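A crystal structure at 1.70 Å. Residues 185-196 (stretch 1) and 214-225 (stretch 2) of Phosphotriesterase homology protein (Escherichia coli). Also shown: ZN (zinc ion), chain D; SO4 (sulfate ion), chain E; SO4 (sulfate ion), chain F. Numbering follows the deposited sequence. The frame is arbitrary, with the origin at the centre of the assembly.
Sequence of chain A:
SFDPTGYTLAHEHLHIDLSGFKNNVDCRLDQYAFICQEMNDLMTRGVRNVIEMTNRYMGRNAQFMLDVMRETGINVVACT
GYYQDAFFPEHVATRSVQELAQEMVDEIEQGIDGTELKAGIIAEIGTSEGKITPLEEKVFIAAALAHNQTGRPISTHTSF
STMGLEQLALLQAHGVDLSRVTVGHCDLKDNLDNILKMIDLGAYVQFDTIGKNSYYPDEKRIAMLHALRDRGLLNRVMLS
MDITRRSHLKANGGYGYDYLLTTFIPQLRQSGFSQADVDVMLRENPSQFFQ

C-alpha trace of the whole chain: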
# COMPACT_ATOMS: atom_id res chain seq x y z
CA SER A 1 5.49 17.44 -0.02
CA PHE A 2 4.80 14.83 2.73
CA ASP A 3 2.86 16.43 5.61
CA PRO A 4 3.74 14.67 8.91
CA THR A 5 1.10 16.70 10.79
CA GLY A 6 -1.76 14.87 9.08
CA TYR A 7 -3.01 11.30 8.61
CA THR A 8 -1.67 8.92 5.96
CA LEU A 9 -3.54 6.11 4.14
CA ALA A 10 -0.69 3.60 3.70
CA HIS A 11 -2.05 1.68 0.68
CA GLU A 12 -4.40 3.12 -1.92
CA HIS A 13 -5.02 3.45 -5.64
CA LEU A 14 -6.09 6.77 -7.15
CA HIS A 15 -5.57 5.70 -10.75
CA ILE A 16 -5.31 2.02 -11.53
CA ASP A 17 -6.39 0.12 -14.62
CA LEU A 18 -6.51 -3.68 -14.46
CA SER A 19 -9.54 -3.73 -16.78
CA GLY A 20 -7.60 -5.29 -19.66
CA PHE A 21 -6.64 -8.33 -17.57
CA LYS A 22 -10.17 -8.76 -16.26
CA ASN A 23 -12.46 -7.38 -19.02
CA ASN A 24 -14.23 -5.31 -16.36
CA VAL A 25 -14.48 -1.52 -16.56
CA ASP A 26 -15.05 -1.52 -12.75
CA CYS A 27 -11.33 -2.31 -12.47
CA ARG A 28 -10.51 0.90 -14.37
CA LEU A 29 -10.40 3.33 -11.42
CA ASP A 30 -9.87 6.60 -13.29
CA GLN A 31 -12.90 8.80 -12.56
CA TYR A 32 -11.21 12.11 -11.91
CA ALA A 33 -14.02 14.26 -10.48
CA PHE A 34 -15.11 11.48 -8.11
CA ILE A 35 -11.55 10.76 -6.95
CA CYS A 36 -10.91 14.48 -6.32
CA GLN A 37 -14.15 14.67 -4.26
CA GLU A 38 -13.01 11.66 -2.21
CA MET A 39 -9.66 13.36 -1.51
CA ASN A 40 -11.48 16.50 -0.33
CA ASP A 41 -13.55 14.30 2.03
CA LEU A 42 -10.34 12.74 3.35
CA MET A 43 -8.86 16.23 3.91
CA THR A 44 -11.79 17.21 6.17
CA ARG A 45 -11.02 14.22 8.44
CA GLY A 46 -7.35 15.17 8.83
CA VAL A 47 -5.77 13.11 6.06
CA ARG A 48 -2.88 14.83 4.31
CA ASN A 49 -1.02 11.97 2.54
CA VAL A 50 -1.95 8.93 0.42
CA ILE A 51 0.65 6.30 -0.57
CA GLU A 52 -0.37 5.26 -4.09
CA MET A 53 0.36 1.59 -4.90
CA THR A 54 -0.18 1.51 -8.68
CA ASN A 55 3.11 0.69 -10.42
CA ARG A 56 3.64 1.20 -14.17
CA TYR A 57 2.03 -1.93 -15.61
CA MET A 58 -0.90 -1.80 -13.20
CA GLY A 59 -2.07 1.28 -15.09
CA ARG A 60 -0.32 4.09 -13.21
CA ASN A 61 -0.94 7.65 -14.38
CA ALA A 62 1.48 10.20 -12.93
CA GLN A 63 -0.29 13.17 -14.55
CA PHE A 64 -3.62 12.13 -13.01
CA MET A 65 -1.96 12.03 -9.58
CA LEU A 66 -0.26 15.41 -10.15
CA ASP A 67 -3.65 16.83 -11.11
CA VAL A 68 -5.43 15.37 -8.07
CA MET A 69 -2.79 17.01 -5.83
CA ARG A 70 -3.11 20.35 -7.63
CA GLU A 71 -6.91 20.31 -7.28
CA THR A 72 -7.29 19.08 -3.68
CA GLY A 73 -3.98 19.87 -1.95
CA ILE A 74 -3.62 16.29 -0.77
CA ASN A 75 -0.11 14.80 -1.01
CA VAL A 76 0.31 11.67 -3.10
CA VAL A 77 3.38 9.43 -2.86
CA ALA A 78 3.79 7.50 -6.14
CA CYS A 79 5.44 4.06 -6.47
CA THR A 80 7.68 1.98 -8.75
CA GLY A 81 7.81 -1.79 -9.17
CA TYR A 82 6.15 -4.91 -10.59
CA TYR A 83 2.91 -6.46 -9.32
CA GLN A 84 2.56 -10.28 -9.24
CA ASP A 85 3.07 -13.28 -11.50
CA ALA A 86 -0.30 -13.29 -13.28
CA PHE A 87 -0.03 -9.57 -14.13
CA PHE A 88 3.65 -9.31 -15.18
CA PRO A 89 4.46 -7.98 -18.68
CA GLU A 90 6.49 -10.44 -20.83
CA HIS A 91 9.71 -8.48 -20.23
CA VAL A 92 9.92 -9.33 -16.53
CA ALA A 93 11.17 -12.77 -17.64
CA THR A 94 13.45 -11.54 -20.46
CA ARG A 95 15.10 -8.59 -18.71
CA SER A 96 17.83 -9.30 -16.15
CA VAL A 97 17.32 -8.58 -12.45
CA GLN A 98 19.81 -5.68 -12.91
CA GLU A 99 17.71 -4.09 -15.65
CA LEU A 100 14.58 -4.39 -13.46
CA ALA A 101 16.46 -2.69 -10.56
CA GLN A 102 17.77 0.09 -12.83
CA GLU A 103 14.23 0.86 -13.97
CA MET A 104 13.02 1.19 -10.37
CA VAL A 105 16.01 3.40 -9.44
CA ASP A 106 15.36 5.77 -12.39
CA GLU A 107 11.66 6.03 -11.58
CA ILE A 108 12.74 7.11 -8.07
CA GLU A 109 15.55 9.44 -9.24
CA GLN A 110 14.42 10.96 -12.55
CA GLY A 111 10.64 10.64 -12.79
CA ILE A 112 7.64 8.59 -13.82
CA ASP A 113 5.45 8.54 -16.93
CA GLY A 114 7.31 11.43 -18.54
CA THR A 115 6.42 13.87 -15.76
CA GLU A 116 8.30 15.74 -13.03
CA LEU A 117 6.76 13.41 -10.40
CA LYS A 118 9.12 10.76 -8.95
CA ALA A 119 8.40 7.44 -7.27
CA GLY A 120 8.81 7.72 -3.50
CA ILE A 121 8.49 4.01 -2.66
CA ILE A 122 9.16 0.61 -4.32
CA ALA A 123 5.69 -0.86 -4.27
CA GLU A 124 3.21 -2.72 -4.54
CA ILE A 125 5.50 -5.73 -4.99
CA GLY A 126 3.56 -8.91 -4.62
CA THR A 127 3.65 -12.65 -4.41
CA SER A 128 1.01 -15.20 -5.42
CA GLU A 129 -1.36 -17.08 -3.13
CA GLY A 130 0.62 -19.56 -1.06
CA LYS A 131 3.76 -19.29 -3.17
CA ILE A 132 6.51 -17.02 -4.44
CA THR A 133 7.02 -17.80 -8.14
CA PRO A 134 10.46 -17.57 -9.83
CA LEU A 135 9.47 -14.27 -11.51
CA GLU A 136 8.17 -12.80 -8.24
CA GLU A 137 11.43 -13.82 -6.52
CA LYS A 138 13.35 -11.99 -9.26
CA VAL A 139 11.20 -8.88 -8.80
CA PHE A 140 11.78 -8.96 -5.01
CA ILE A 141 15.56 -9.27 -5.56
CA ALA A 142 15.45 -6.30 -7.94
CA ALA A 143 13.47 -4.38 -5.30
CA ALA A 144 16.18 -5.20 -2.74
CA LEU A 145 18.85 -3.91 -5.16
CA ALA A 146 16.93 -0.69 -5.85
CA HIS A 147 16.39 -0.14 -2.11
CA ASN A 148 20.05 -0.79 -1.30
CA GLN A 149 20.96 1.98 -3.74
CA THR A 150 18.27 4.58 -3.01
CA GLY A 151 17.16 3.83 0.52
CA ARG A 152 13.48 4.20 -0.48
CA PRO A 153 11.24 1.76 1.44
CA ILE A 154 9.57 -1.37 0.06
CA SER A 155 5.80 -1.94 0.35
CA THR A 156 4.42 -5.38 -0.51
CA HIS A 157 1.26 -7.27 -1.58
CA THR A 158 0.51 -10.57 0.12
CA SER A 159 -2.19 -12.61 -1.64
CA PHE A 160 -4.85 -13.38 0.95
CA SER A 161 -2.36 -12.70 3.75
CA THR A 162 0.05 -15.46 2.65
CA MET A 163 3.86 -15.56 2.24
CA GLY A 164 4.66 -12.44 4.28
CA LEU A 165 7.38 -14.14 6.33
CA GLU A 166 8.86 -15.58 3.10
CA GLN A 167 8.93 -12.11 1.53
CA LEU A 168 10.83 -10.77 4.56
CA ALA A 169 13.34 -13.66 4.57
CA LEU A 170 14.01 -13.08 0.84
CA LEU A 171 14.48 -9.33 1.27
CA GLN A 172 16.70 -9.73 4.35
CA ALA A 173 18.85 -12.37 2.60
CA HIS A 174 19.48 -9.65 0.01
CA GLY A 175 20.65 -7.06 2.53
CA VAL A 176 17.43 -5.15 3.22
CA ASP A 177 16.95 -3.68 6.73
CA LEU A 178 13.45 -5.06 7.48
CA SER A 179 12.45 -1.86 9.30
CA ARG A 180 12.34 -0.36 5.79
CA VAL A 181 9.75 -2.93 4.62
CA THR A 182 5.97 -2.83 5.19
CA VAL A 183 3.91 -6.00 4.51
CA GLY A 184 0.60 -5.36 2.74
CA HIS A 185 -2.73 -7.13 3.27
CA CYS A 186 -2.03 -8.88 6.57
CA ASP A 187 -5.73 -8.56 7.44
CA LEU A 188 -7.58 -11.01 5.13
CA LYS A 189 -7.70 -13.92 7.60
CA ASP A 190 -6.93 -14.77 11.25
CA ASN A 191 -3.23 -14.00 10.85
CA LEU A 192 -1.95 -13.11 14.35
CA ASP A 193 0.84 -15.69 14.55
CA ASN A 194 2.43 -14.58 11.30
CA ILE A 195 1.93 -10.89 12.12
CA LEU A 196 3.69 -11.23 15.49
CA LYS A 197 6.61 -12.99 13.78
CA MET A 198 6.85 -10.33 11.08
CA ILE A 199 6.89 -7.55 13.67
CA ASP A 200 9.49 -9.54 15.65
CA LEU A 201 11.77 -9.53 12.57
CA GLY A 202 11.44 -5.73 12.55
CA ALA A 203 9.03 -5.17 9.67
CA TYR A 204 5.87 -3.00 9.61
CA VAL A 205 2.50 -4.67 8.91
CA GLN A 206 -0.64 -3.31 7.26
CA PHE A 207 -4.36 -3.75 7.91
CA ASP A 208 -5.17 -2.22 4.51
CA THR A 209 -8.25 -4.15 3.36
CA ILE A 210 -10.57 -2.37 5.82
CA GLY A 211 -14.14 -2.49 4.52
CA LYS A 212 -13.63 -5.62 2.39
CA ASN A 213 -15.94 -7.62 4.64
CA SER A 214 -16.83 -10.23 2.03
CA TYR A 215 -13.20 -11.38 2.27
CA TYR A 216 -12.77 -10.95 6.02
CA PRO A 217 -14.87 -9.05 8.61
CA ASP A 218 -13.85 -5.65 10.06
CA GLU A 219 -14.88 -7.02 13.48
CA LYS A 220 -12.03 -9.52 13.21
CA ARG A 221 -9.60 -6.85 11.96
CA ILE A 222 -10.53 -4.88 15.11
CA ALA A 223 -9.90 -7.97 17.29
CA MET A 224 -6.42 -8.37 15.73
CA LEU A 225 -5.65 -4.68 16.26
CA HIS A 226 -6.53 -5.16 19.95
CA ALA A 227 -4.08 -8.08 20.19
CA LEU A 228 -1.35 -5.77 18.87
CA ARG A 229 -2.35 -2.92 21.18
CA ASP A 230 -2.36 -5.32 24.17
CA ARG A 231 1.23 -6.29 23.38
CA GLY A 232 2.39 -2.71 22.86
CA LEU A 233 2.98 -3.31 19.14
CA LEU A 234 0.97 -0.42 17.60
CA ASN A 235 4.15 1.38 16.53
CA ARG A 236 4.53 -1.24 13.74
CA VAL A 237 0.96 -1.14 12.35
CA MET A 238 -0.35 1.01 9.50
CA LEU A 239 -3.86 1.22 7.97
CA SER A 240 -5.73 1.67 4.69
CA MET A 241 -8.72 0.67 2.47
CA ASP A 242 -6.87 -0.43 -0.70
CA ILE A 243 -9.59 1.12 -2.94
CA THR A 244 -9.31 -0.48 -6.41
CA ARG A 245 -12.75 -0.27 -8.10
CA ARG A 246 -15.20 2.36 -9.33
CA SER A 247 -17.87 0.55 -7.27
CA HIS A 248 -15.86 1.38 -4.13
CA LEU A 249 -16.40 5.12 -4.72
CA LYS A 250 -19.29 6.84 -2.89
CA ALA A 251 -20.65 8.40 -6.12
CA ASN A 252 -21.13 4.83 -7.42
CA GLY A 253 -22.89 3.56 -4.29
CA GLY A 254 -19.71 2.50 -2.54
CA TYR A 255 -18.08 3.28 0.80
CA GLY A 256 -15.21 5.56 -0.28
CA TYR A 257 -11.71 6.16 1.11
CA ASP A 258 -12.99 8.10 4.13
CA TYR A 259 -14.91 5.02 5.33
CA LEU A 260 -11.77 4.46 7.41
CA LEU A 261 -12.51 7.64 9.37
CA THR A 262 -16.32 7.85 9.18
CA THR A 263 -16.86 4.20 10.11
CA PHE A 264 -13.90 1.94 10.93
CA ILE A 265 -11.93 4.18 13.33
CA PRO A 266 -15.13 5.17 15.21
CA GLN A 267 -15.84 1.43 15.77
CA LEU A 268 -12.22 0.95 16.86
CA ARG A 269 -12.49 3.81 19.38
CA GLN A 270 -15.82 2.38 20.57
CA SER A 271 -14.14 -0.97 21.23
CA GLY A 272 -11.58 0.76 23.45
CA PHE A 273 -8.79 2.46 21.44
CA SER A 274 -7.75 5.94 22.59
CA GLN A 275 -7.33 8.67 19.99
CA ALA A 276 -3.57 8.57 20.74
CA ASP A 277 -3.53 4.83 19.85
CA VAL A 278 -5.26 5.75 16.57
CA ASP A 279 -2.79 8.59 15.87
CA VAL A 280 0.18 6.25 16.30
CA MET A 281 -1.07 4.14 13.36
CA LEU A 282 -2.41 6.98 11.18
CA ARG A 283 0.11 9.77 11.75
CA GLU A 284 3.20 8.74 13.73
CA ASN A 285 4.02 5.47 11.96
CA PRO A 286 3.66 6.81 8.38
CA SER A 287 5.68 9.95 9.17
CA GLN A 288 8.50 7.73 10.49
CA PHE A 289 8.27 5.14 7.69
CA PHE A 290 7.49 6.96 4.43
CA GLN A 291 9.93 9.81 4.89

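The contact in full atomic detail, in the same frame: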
# COMPACT_ATOMS: atom_id res chain seq x y z
N HIS A 185 -1.64 -6.17 3.13
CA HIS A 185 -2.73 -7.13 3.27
C HIS A 185 -2.56 -8.23 4.30
O HIS A 185 -2.77 -9.40 4.00
CB HIS A 185 -3.05 -7.79 1.92
CG HIS A 185 -2.98 -6.85 0.77
ND1 HIS A 185 -3.40 -5.54 0.81
CD2 HIS A 185 -2.45 -7.03 -0.46
CE1 HIS A 185 -3.10 -4.99 -0.35
NE2 HIS A 185 -2.54 -5.88 -1.13
N CYS A 186 -2.19 -7.87 5.53
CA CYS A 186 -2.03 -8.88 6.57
C CYS A 186 -3.36 -9.17 7.26
O CYS A 186 -3.43 -10.05 8.11
CB CYS A 186 -1.03 -8.40 7.63
SG CYS A 186 0.65 -8.15 7.02
N ASP A 187 -4.40 -8.46 6.83
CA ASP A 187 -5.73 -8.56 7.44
C ASP A 187 -6.85 -9.19 6.59
O ASP A 187 -7.97 -8.68 6.55
CB ASP A 187 -6.15 -7.15 7.90
CG ASP A 187 -6.32 -6.17 6.73
OD1 ASP A 187 -5.75 -6.41 5.64
OD2 ASP A 187 -7.04 -5.15 6.89
N LEU A 188 -6.57 -10.32 5.94
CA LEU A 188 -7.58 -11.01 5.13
C LEU A 188 -7.95 -12.38 5.71
O LEU A 188 -8.72 -13.13 5.11
CB LEU A 188 -7.14 -11.10 3.67
CG LEU A 188 -7.25 -9.78 2.91
CD1 LEU A 188 -6.49 -9.82 1.58
CD2 LEU A 188 -8.71 -9.45 2.69
N LYS A 189 -7.44 -12.67 6.90
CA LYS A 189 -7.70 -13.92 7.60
C LYS A 189 -7.13 -13.79 9.02
O LYS A 189 -6.44 -12.81 9.32
CB LYS A 189 -7.04 -15.11 6.89
CG LYS A 189 -5.53 -15.09 6.94
CD LYS A 189 -4.95 -16.38 6.44
CE LYS A 189 -3.45 -16.29 6.33
NZ LYS A 189 -2.89 -17.53 5.75
N ASP A 190 -7.45 -14.75 9.89
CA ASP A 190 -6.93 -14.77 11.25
C ASP A 190 -5.45 -15.00 10.96
O ASP A 190 -5.06 -16.08 10.51
CB ASP A 190 -7.52 -15.94 12.06
CG ASP A 190 -9.03 -15.75 12.38
OD1 ASP A 190 -9.57 -14.65 12.14
OD2 ASP A 190 -9.67 -16.71 12.87
N ASN A 191 -4.65 -13.97 11.20
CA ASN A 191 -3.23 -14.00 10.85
C ASN A 191 -2.31 -13.50 11.97
O ASN A 191 -1.18 -13.08 11.71
CB ASN A 191 -3.11 -13.09 9.61
CG ASN A 191 -1.85 -13.35 8.78
OD1 ASN A 191 -1.40 -12.46 8.06
ND2 ASN A 191 -1.31 -14.56 8.84
N LEU A 192 -2.75 -13.60 13.22
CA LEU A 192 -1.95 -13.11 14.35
C LEU A 192 -0.56 -13.72 14.49
O LEU A 192 0.42 -12.99 14.66
CB LEU A 192 -2.72 -13.22 15.67
CG LEU A 192 -2.15 -12.40 16.82
CD1 LEU A 192 -2.07 -10.93 16.43
CD2 LEU A 192 -3.02 -12.58 18.05
N ASP A 193 -0.46 -15.04 14.40
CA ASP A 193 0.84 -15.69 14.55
C ASP A 193 1.87 -15.13 13.59
O ASP A 193 2.92 -14.67 14.02
CB ASP A 193 0.72 -17.20 14.39
CG ASP A 193 -0.06 -17.84 15.52
OD1 ASP A 193 0.10 -17.40 16.68
OD2 ASP A 193 -0.86 -18.76 15.24
N ASN A 194 1.53 -15.11 12.30
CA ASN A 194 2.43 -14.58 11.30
C ASN A 194 2.75 -13.10 11.54
O ASN A 194 3.88 -12.68 11.40
CB ASN A 194 1.84 -14.72 9.90
CG ASN A 194 1.88 -16.16 9.36
OD1 ASN A 194 1.21 -16.46 8.38
ND2 ASN A 194 2.66 -17.03 10.01
N ILE A 195 1.73 -12.31 11.88
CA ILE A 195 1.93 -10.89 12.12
C ILE A 195 2.92 -10.63 13.26
O ILE A 195 3.79 -9.77 13.14
CB ILE A 195 0.57 -10.16 12.38
CG1 ILE A 195 -0.23 -10.06 11.07
CG2 ILE A 195 0.79 -8.75 12.93
CD1 ILE A 195 -1.60 -9.48 11.25
N LEU A 196 2.80 -11.39 14.35
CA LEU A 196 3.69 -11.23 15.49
C LEU A 196 5.13 -11.55 15.10
O LEU A 196 6.08 -10.86 15.49
CB LEU A 196 3.23 -12.12 16.65
CG LEU A 196 1.90 -11.71 17.28
CD1 LEU A 196 1.49 -12.73 18.31
CD2 LEU A 196 2.02 -10.32 17.90
N SER A 214 -16.44 -8.99 2.69
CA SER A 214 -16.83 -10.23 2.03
C SER A 214 -15.61 -11.16 1.96
O SER A 214 -15.73 -12.35 1.66
CB SER A 214 -17.39 -9.94 0.63
OG SER A 214 -18.59 -9.20 0.74
N TYR A 215 -14.44 -10.60 2.25
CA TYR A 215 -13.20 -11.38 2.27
C TYR A 215 -12.92 -11.77 3.71
O TYR A 215 -12.61 -12.92 4.02
CB TYR A 215 -12.02 -10.54 1.76
CG TYR A 215 -11.97 -10.30 0.26
CD1 TYR A 215 -12.28 -11.32 -0.64
CD2 TYR A 215 -11.54 -9.07 -0.24
CE1 TYR A 215 -12.16 -11.12 -2.02
CE2 TYR A 215 -11.41 -8.86 -1.61
CZ TYR A 215 -11.72 -9.88 -2.49
OH TYR A 215 -11.58 -9.67 -3.85
N TYR A 216 -13.05 -10.78 4.59
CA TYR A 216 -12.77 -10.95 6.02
C TYR A 216 -13.52 -9.81 6.74
O TYR A 216 -13.53 -8.68 6.26
CB TYR A 216 -11.26 -10.82 6.22
CG TYR A 216 -10.74 -11.19 7.58
CD1 TYR A 216 -10.80 -12.50 8.05
CD2 TYR A 216 -10.13 -10.24 8.40
CE1 TYR A 216 -10.27 -12.85 9.29
CE2 TYR A 216 -9.60 -10.57 9.63
CZ TYR A 216 -9.67 -11.87 10.07
OH TYR A 216 -9.12 -12.19 11.29
N PRO A 217 -14.14 -10.10 7.89
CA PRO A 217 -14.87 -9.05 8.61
C PRO A 217 -14.07 -8.02 9.42
O PRO A 217 -13.10 -8.36 10.10
CB PRO A 217 -15.83 -9.85 9.49
CG PRO A 217 -15.05 -11.08 9.82
CD PRO A 217 -14.33 -11.42 8.53
N ASP A 218 -14.48 -6.76 9.33
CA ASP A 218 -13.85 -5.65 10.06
C ASP A 218 -13.81 -5.94 11.57
O ASP A 218 -12.89 -5.50 12.27
CB ASP A 218 -14.59 -4.32 9.83
CG ASP A 218 -14.17 -3.62 8.55
OD1 ASP A 218 -13.12 -3.96 7.95
OD2 ASP A 218 -14.89 -2.69 8.14
N GLU A 219 -14.82 -6.66 12.06
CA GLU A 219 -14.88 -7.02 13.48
C GLU A 219 -13.65 -7.84 13.87
O GLU A 219 -13.12 -7.70 14.98
CB GLU A 219 -16.15 -7.82 13.78
CG GLU A 219 -16.26 -8.28 15.23
CD GLU A 219 -17.50 -9.13 15.51
OE1 GLU A 219 -18.25 -9.44 14.56
OE2 GLU A 219 -17.71 -9.50 16.70
N LYS A 220 -13.20 -8.70 12.96
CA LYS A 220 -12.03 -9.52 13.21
C LYS A 220 -10.73 -8.73 13.03
O LYS A 220 -9.74 -9.03 13.68
CB LYS A 220 -12.06 -10.78 12.35
CG LYS A 220 -13.15 -11.73 12.77
CD LYS A 220 -13.06 -13.06 12.06
CE LYS A 220 -14.12 -14.02 12.60
NZ LYS A 220 -13.97 -15.40 12.07
N ARG A 221 -10.76 -7.72 12.16
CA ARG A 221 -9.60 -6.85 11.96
C ARG A 221 -9.42 -6.08 13.29
O ARG A 221 -8.31 -5.95 13.81
CB ARG A 221 -9.83 -5.84 10.82
CG ARG A 221 -9.92 -6.45 9.41
CD ARG A 221 -9.98 -5.37 8.34
NE ARG A 221 -9.90 -5.96 7.00
CZ ARG A 221 -10.94 -6.48 6.34
NH1 ARG A 221 -12.16 -6.46 6.86
NH2 ARG A 221 -10.72 -7.11 5.19
N ILE A 222 -10.54 -5.61 13.84
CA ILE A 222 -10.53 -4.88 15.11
C ILE A 222 -9.97 -5.76 16.24
O ILE A 222 -9.13 -5.31 17.02
CB ILE A 222 -11.95 -4.31 15.45
CG1 ILE A 222 -12.21 -3.06 14.60
CG2 ILE A 222 -12.08 -3.99 16.94
CD1 ILE A 222 -13.64 -2.57 14.62
N ALA A 223 -10.38 -7.04 16.27
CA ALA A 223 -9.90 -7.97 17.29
C ALA A 223 -8.37 -8.15 17.17
O ALA A 223 -7.67 -8.20 18.19
CB ALA A 223 -10.60 -9.30 17.16
N MET A 224 -7.86 -8.22 15.94
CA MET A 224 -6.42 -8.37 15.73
C MET A 224 -5.70 -7.09 16.15
O MET A 224 -4.64 -7.15 16.75
CB MET A 224 -6.07 -8.73 14.27
CG MET A 224 -6.41 -10.17 13.91
SD MET A 224 -5.38 -10.86 12.56
CE MET A 224 -6.07 -10.01 11.17
N LEU A 225 -6.28 -5.93 15.85
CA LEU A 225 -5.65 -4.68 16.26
C LEU A 225 -5.54 -4.62 17.79
O LEU A 225 -4.53 -4.17 18.33
CB LEU A 225 -6.39 -3.46 15.72
CG LEU A 225 -6.23 -3.24 14.21
CD1 LEU A 225 -7.11 -2.08 13.75
CD2 LEU A 225 -4.75 -2.97 13.88
ZN ZN D . -2.28 -5.47 -3.25
S SO4 E . 0.70 -18.47 5.03
O1 SO4 E . -0.21 -19.52 4.58
O2 SO4 E . 1.71 -18.14 3.93
O3 SO4 E . -0.04 -17.14 5.37
O4 SO4 E . 1.39 -18.93 6.32
S SO4 F . -10.59 -6.36 -5.06
O1 SO4 F . -11.55 -7.26 -5.69
O2 SO4 F . -9.91 -5.53 -6.14
O3 SO4 F . -11.25 -5.36 -4.07
O4 SO4 F . -9.58 -7.18 -4.26
O HOH W 1 -10.57 -15.20 5.46

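The contact is a compact mixed one, in which a mostly irregular segment, Asp187 to Leu192, lies against a loop and the first turns of a helix, held by a buried salt bridge, a short tyrosine–aspartate hydrogen bond and the packing of one methionine. Together the two stretches bury 514 Å², and their CA atoms come closest at Leu188 and Tyr216, 5.3 Å apart.

The charged element is the pair Asp187 and Arg221, both buried. Arg221 NE donates to Asp187 OD2 at 3.0 Å with an N-H...O angle of 137°, and the carboxylate oxygen lies at the edge of the guanidinium, near its plane, where the N-H bonds point. The arginine has chi1 m and is extended through chi2 and chi3, both t, and its end comes nearer stretch 1 although its CA-to-CB bond points sideways. Arg221 NH1 is held within its own stretch by a salt bridge to Asp218 OD1 at 2.9 Å and a weak hydrogen bond to Tyr216 O at 2.7 Å. One guanidinium thus ties the start of the helix to the preceding loop while also reaching across the contact.

Tyr216 points toward stretch 1 with chi1 t, and its ring serves in two ways. One face is covered by backbone: Leu188 C lies 3.6 Å from Tyr216 CG, and Lys189 CA lies 3.3 Å from Tyr216 CE1. At the ring edge, Tyr216 OH donates to Asp190 OD1 at 2.6 Å. A tyrosine suits this site because a flat apolar surface and a terminal donor are both used. Lys220 NZ stands 4.5 Å from Asp190 OD1, too far for a salt bridge but of favourable charge.

Met224 has the largest area covered by the opposite stretch, 103 Å². Met224 points toward stretch 1, and in its m, t, m conformation Met224 CE lies 3.4 Å from Lys189 O and 4.0 Å from Asp187 CA. Met224 SD accepts a weak hydrogen bond from Asn191 N, long at 3.5 Å but nearly straight at 165°, and Ile195 CD1 packs 4.2 Å from Met224 SD. The flexible thioether therefore fits against both the loop backbone and the first helical turn of stretch 1.

At the other end, Leu188 CD2 meets Tyr215 CB at 3.6 Å, an apolar contact. A water nearby donates to Leu188 O at 2.8 Å and, weakly, to Tyr215 O at 3.4 Å, bridging the two backbones.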